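Local coordinates for cell wall surface anchor family protein (Streptococcus agalactiae serogroup V, PDB 3PF2) that forms the shaft of a Group B Streptococcus surface pilus as its major, calcium-binding backbone subunit, in pilus type 1, at residues F186-G199 with I238-I250. Sequence-based numbering, arbitrary orientation.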
loop_
_atom_site.group_PDB
_atom_site.type_symbol
_atom_site.label_atom_id
_atom_site.label_comp_id
_atom_site.label_asym_id
_atom_site.label_seq_id
_atom_site.Cartn_x
_atom_site.Cartn_y
_atom_site.Cartn_z
ATOM N N PHE A 186 -3.731 20.322 11.914
ATOM C CA PHE A 186 -4.041 21.728 11.736
ATOM C C PHE A 186 -4.578 22.330 13.027
ATOM O O PHE A 186 -5.168 21.636 13.855
ATOM C CB PHE A 186 -5.152 21.893 10.699
ATOM C CG PHE A 186 -4.826 21.316 9.359
ATOM C CD1 PHE A 186 -4.066 22.046 8.457
ATOM C CD2 PHE A 186 -5.272 20.046 9.013
ATOM C CE1 PHE A 186 -3.750 21.520 7.193
ATOM C CE2 PHE A 186 -4.962 19.494 7.748
ATOM C CZ PHE A 186 -4.201 20.240 6.839
ATOM N N VAL A 187 -4.425 23.642 13.151
ATOM C CA VAL A 187 -5.111 24.391 14.204
ATOM C C VAL A 187 -5.625 25.713 13.633
ATOM O O VAL A 187 -4.887 26.439 12.937
ATOM C CB VAL A 187 -4.225 24.572 15.471
ATOM C CG1 VAL A 187 -2.931 25.327 15.154
ATOM C CG2 VAL A 187 -5.031 25.253 16.577
ATOM N N LYS A 188 -6.906 25.993 13.886
ATOM C CA LYS A 188 -7.567 27.187 13.366
ATOM C C LYS A 188 -7.527 28.275 14.432
ATOM O O LYS A 188 -7.921 28.039 15.564
ATOM C CB LYS A 188 -9.017 26.881 12.986
ATOM C CG LYS A 188 -9.766 28.050 12.307
ATOM C CD LYS A 188 -9.223 28.327 10.905
ATOM C CE LYS A 188 -9.999 29.433 10.185
ATOM N NZ LYS A 188 -9.820 30.777 10.830
ATOM N N LYS A 189 -7.040 29.449 14.056
ATOM C CA LYS A 189 -6.878 30.555 14.998
ATOM C C LYS A 189 -7.353 31.867 14.383
ATOM O O LYS A 189 -7.664 31.934 13.192
ATOM C CB LYS A 189 -5.405 30.681 15.441
ATOM C CG LYS A 189 -4.866 29.468 16.210
ATOM C CD LYS A 189 -3.454 29.744 16.726
ATOM C CE LYS A 189 -2.858 28.529 17.404
ATOM N NZ LYS A 189 -1.563 28.900 18.074
ATOM N N ASP A 190 -7.426 32.911 15.206
ATOM C CA ASP A 190 -7.691 34.260 14.714
ATOM C C ASP A 190 -6.418 34.860 14.112
ATOM O O ASP A 190 -5.368 34.221 14.124
ATOM C CB ASP A 190 -8.239 35.147 15.846
ATOM C CG ASP A 190 -7.249 35.324 17.010
ATOM O OD1 ASP A 190 -6.223 34.616 17.086
ATOM O OD2 ASP A 190 -7.511 36.203 17.861
ATOM N N SER A 191 -6.492 36.095 13.625
ATOM C CA SER A 191 -5.404 36.669 12.825
ATOM C C SER A 191 -4.104 36.905 13.595
ATOM O O SER A 191 -3.019 36.879 13.006
ATOM C CB SER A 191 -5.848 37.962 12.128
ATOM O OG SER A 191 -6.088 38.989 13.069
ATOM N N THR A 192 -4.212 37.142 14.897
ATOM C CA THR A 192 -3.027 37.414 15.713
ATOM C C THR A 192 -2.598 36.165 16.477
ATOM O O THR A 192 -1.680 36.215 17.304
ATOM C CB THR A 192 -3.263 38.579 16.691
ATOM O OG1 THR A 192 -4.370 38.265 17.538
ATOM C CG2 THR A 192 -3.557 39.877 15.933
ATOM N N GLU A 193 -3.261 35.043 16.180
ATOM C CA GLU A 193 -2.933 33.734 16.768
ATOM C C GLU A 193 -3.038 33.695 18.295
ATOM O O GLU A 193 -2.293 32.972 18.958
ATOM C CB GLU A 193 -1.552 33.245 16.290
ATOM C CG GLU A 193 -1.491 32.977 14.800
ATOM C CD GLU A 193 -0.088 32.692 14.297
ATOM O OE1 GLU A 193 0.391 31.551 14.454
ATOM O OE2 GLU A 193 0.533 33.611 13.728
ATOM N N THR A 194 -3.968 34.473 18.843
ATOM C CA THR A 194 -4.194 34.500 20.291
ATOM C C THR A 194 -5.240 33.504 20.764
ATOM O O THR A 194 -5.211 33.088 21.923
ATOM C CB THR A 194 -4.601 35.898 20.805
ATOM O OG1 THR A 194 -5.865 36.279 20.238
ATOM C CG2 THR A 194 -3.550 36.923 20.442
ATOM N N GLN A 195 -6.182 33.144 19.898
ATOM C CA GLN A 195 -7.198 32.169 20.279
ATOM C C GLN A 195 -7.469 31.138 19.203
ATOM O O GLN A 195 -7.280 31.400 18.015
ATOM C CB GLN A 195 -8.507 32.856 20.668
ATOM C CG GLN A 195 -9.156 33.636 19.556
ATOM C CD GLN A 195 -10.236 34.563 20.064
ATOM O OE1 GLN A 195 -11.163 34.136 20.760
ATOM N NE2 GLN A 195 -10.125 35.842 19.720
ATOM N N THR A 196 -7.919 29.973 19.643
ATOM C CA THR A 196 -8.317 28.903 18.745
ATOM C C THR A 196 -9.790 29.080 18.410
ATOM O O THR A 196 -10.554 29.666 19.197
ATOM C CB THR A 196 -8.069 27.529 19.374
ATOM O OG1 THR A 196 -8.746 27.462 20.637
ATOM C CG2 THR A 196 -6.569 27.300 19.585
ATOM N N LEU A 197 -10.192 28.607 17.234
ATOM C CA LEU A 197 -11.549 28.838 16.747
ATOM C C LEU A 197 -12.156 27.551 16.246
ATOM O O LEU A 197 -11.558 26.851 15.419
ATOM C CB LEU A 197 -11.547 29.890 15.631
ATOM C CG LEU A 197 -11.004 31.299 15.931
ATOM C CD1 LEU A 197 -10.900 32.105 14.644
ATOM C CD2 LEU A 197 -11.900 32.031 16.955
ATOM N N GLY A 198 -13.352 27.244 16.731
ATOM C CA GLY A 198 -14.088 26.077 16.247
ATOM C C GLY A 198 -15.063 26.423 15.142
ATOM O O GLY A 198 -15.455 27.587 14.986
ATOM N N GLY A 199 -15.465 25.411 14.374
ATOM C CA GLY A 199 -16.535 25.571 13.396
ATOM C C GLY A 199 -16.157 26.010 11.998
ATOM O O GLY A 199 -17.029 26.182 11.155
ATOM N N ILE A 238 -14.543 15.001 0.607
ATOM C CA ILE A 238 -14.108 15.107 2.007
ATOM C C ILE A 238 -14.202 16.562 2.457
ATOM O O ILE A 238 -13.667 17.462 1.811
ATOM C CB ILE A 238 -12.678 14.545 2.213
ATOM C CG1 ILE A 238 -12.694 13.018 2.093
ATOM C CG2 ILE A 238 -12.101 14.970 3.591
ATOM C CD1 ILE A 238 -11.353 12.353 2.035
ATOM N N LYS A 239 -14.903 16.780 3.565
ATOM C CA LYS A 239 -15.048 18.114 4.140
ATOM C C LYS A 239 -14.707 18.002 5.617
ATOM O O LYS A 239 -15.224 17.132 6.303
ATOM C CB LYS A 239 -16.474 18.655 3.940
ATOM C CG LYS A 239 -16.926 18.639 2.487
ATOM C CD LYS A 239 -18.343 19.161 2.312
ATOM C CE LYS A 239 -18.629 19.510 0.853
ATOM N NZ LYS A 239 -18.598 18.321 -0.051
ATOM N N LEU A 240 -13.817 18.873 6.084
ATOM C CA LEU A 240 -13.289 18.824 7.447
ATOM C C LEU A 240 -13.755 20.035 8.248
ATOM O O LEU A 240 -14.233 21.012 7.672
ATOM C CB LEU A 240 -11.758 18.766 7.420
ATOM C CG LEU A 240 -11.124 17.651 6.577
ATOM C CD1 LEU A 240 -9.605 17.800 6.554
ATOM C CD2 LEU A 240 -11.516 16.284 7.114
ATOM N N LYS A 241 -13.612 19.965 9.570
ATOM C CA LYS A 241 -14.137 20.990 10.469
ATOM C C LYS A 241 -13.164 21.196 11.629
ATOM O O LYS A 241 -12.587 20.236 12.132
ATOM C CB LYS A 241 -15.510 20.512 10.973
ATOM C CG LYS A 241 -16.186 21.264 12.086
ATOM C CD LYS A 241 -17.508 20.566 12.472
ATOM C CE LYS A 241 -17.324 19.564 13.621
ATOM N NZ LYS A 241 -18.419 18.541 13.698
ATOM N N SER A 242 -12.970 22.438 12.061
ATOM C CA SER A 242 -12.191 22.644 13.275
ATOM C C SER A 242 -13.050 22.363 14.511
ATOM O O SER A 242 -14.221 22.780 14.584
ATOM C CB SER A 242 -11.550 24.040 13.332
ATOM O OG SER A 242 -12.521 25.068 13.317
ATOM N N HIS A 243 -12.457 21.637 15.455
ATOM C CA HIS A 243 -13.086 21.304 16.735
ATOM C C HIS A 243 -13.050 22.543 17.646
ATOM O O HIS A 243 -12.435 23.563 17.315
ATOM C CB HIS A 243 -12.372 20.088 17.350
ATOM C CG HIS A 243 -12.975 19.585 18.632
ATOM N ND1 HIS A 243 -14.335 19.440 18.816
ATOM C CD2 HIS A 243 -12.396 19.161 19.781
ATOM C CE1 HIS A 243 -14.569 18.968 20.027
ATOM N NE2 HIS A 243 -13.409 18.791 20.634
ATOM N N THR A 244 -13.717 22.458 18.789
ATOM C CA THR A 244 -13.829 23.601 19.698
ATOM C C THR A 244 -12.495 24.051 20.305
ATOM O O THR A 244 -12.436 25.102 20.940
ATOM C CB THR A 244 -14.836 23.299 20.819
ATOM O OG1 THR A 244 -14.461 22.084 21.475
ATOM C CG2 THR A 244 -16.229 23.137 20.241
ATOM N N ASP A 245 -11.443 23.243 20.128
ATOM C CA ASP A 245 -10.072 23.609 20.525
ATOM C C ASP A 245 -9.245 24.074 19.319
ATOM O O ASP A 245 -8.021 24.209 19.402
ATOM C CB ASP A 245 -9.367 22.440 21.250
ATOM C CG ASP A 245 -9.273 21.176 20.399
ATOM O OD1 ASP A 245 -9.616 21.216 19.199
ATOM O OD2 ASP A 245 -8.856 20.124 20.936
ATOM N N GLY A 246 -9.928 24.324 18.205
ATOM C CA GLY A 246 -9.283 24.791 16.980
ATOM C C GLY A 246 -8.684 23.680 16.128
ATOM O O GLY A 246 -8.371 23.906 14.965
ATOM N N THR A 247 -8.559 22.472 16.684
ATOM C CA THR A 247 -7.791 21.430 15.980
ATOM C C THR A 247 -8.614 20.624 14.986
ATOM O O THR A 247 -9.837 20.516 15.098
ATOM C CB THR A 247 -7.108 20.425 16.939
ATOM O OG1 THR A 247 -8.100 19.574 17.522
ATOM C CG2 THR A 247 -6.297 21.139 18.006
ATOM N N PHE A 248 -7.913 20.083 13.992
ATOM C CA PHE A 248 -8.435 19.031 13.146
ATOM C C PHE A 248 -7.286 18.363 12.412
ATOM O O PHE A 248 -6.156 18.855 12.455
ATOM C CB PHE A 248 -9.542 19.520 12.196
ATOM C CG PHE A 248 -9.111 20.562 11.189
ATOM C CD1 PHE A 248 -8.894 20.195 9.858
ATOM C CD2 PHE A 248 -8.987 21.904 11.540
ATOM C CE1 PHE A 248 -8.548 21.138 8.900
ATOM C CE2 PHE A 248 -8.626 22.869 10.589
ATOM C CZ PHE A 248 -8.411 22.480 9.259
ATOM N N GLU A 249 -7.581 17.239 11.771
ATOM C CA GLU A 249 -6.547 16.410 11.140
ATOM C C GLU A 249 -7.102 15.690 9.924
ATOM O O GLU A 249 -8.315 15.543 9.778
ATOM C CB GLU A 249 -6.035 15.349 12.128
ATOM C CG GLU A 249 -5.406 15.903 13.409
ATOM C CD GLU A 249 -4.918 14.820 14.336
ATOM O OE1 GLU A 249 -5.217 13.625 14.081
ATOM O OE2 GLU A 249 -4.227 15.173 15.319
ATOM N N ILE A 250 -6.208 15.249 9.038
ATOM C CA ILE A 250 -6.579 14.293 8.000
ATOM C C ILE A 250 -5.536 13.179 8.039
ATOM O O ILE A 250 -4.331 13.450 8.093
ATOM C CB ILE A 250 -6.702 14.958 6.595
ATOM C CG1 ILE A 250 -7.142 13.941 5.527
ATOM C CG2 ILE A 250 -5.386 15.628 6.180
ATOM C CD1 ILE A 250 -8.573 13.425 5.699
HETATM O O HOH W 1 -11.428 27.568 20.879
#
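Ser242 meets the chain around Leu197 at two points: its OG donates to Leu197 O at 2.9 Å, and its carbonyl O receives Gly199 N along an almost straight path, 177° at the hydrogen. The hydroxyl can do this because chi1 of 61° lodges it between the backbone N and the carbonyl carbon; OG in turn accepts from Ala200 N, so it is used both ways. From His243 to Gly246 the chain makes a type I turn, and at its corner Thr244 O accepts from a water that also hydrogen-bonds Thr196 OG1 at 2.7 Å, a solvent bridge between two exposed threonines. Asp245 OD1 accepts Thr247 N, closing an Asx turn, and also Thr247 OG1, both from one face of its carboxylate, while the Asp245 backbone O lies against Thr196 CB. Gly246, at positive phi, packs beside Thr196 CB and brings its CA 3.4 Å from Leu197 O in a CA-H...O contact; its own O accepts from Lys188 N at 2.8 Å. Strand pairing with 186-190 follows: Val187 and Thr247 form a non-hydrogen-bonded antiparallel pair, Phe186 and Phe248 a hydrogen-bonded one. Phe186 N reaches Phe248 O at 2.9 Å; the return bond, Phe248 N to Phe186 O, is longer at 3.2 Å, its donor above the carbonyl plane. The Phe248 ring receives Phe186 CB over one face, 3.7 Å from its centroid, whereas the two rings, inclined by only 19°, are slid so far apart that they hardly overlap. Ile250 CG2 lies at the edge of the Phe186 ring, 4.2 Å from Phe186 CE2. Lys188, whose CB rests on Ser242 CB, is joined through NZ to Asn316 CG by an intramolecular isopeptide bond; strand 247-250 is thus hydrogen-bonded to a strand covalently tied to 312-316, consistent with a stiffened prealbumin-like pilin domain.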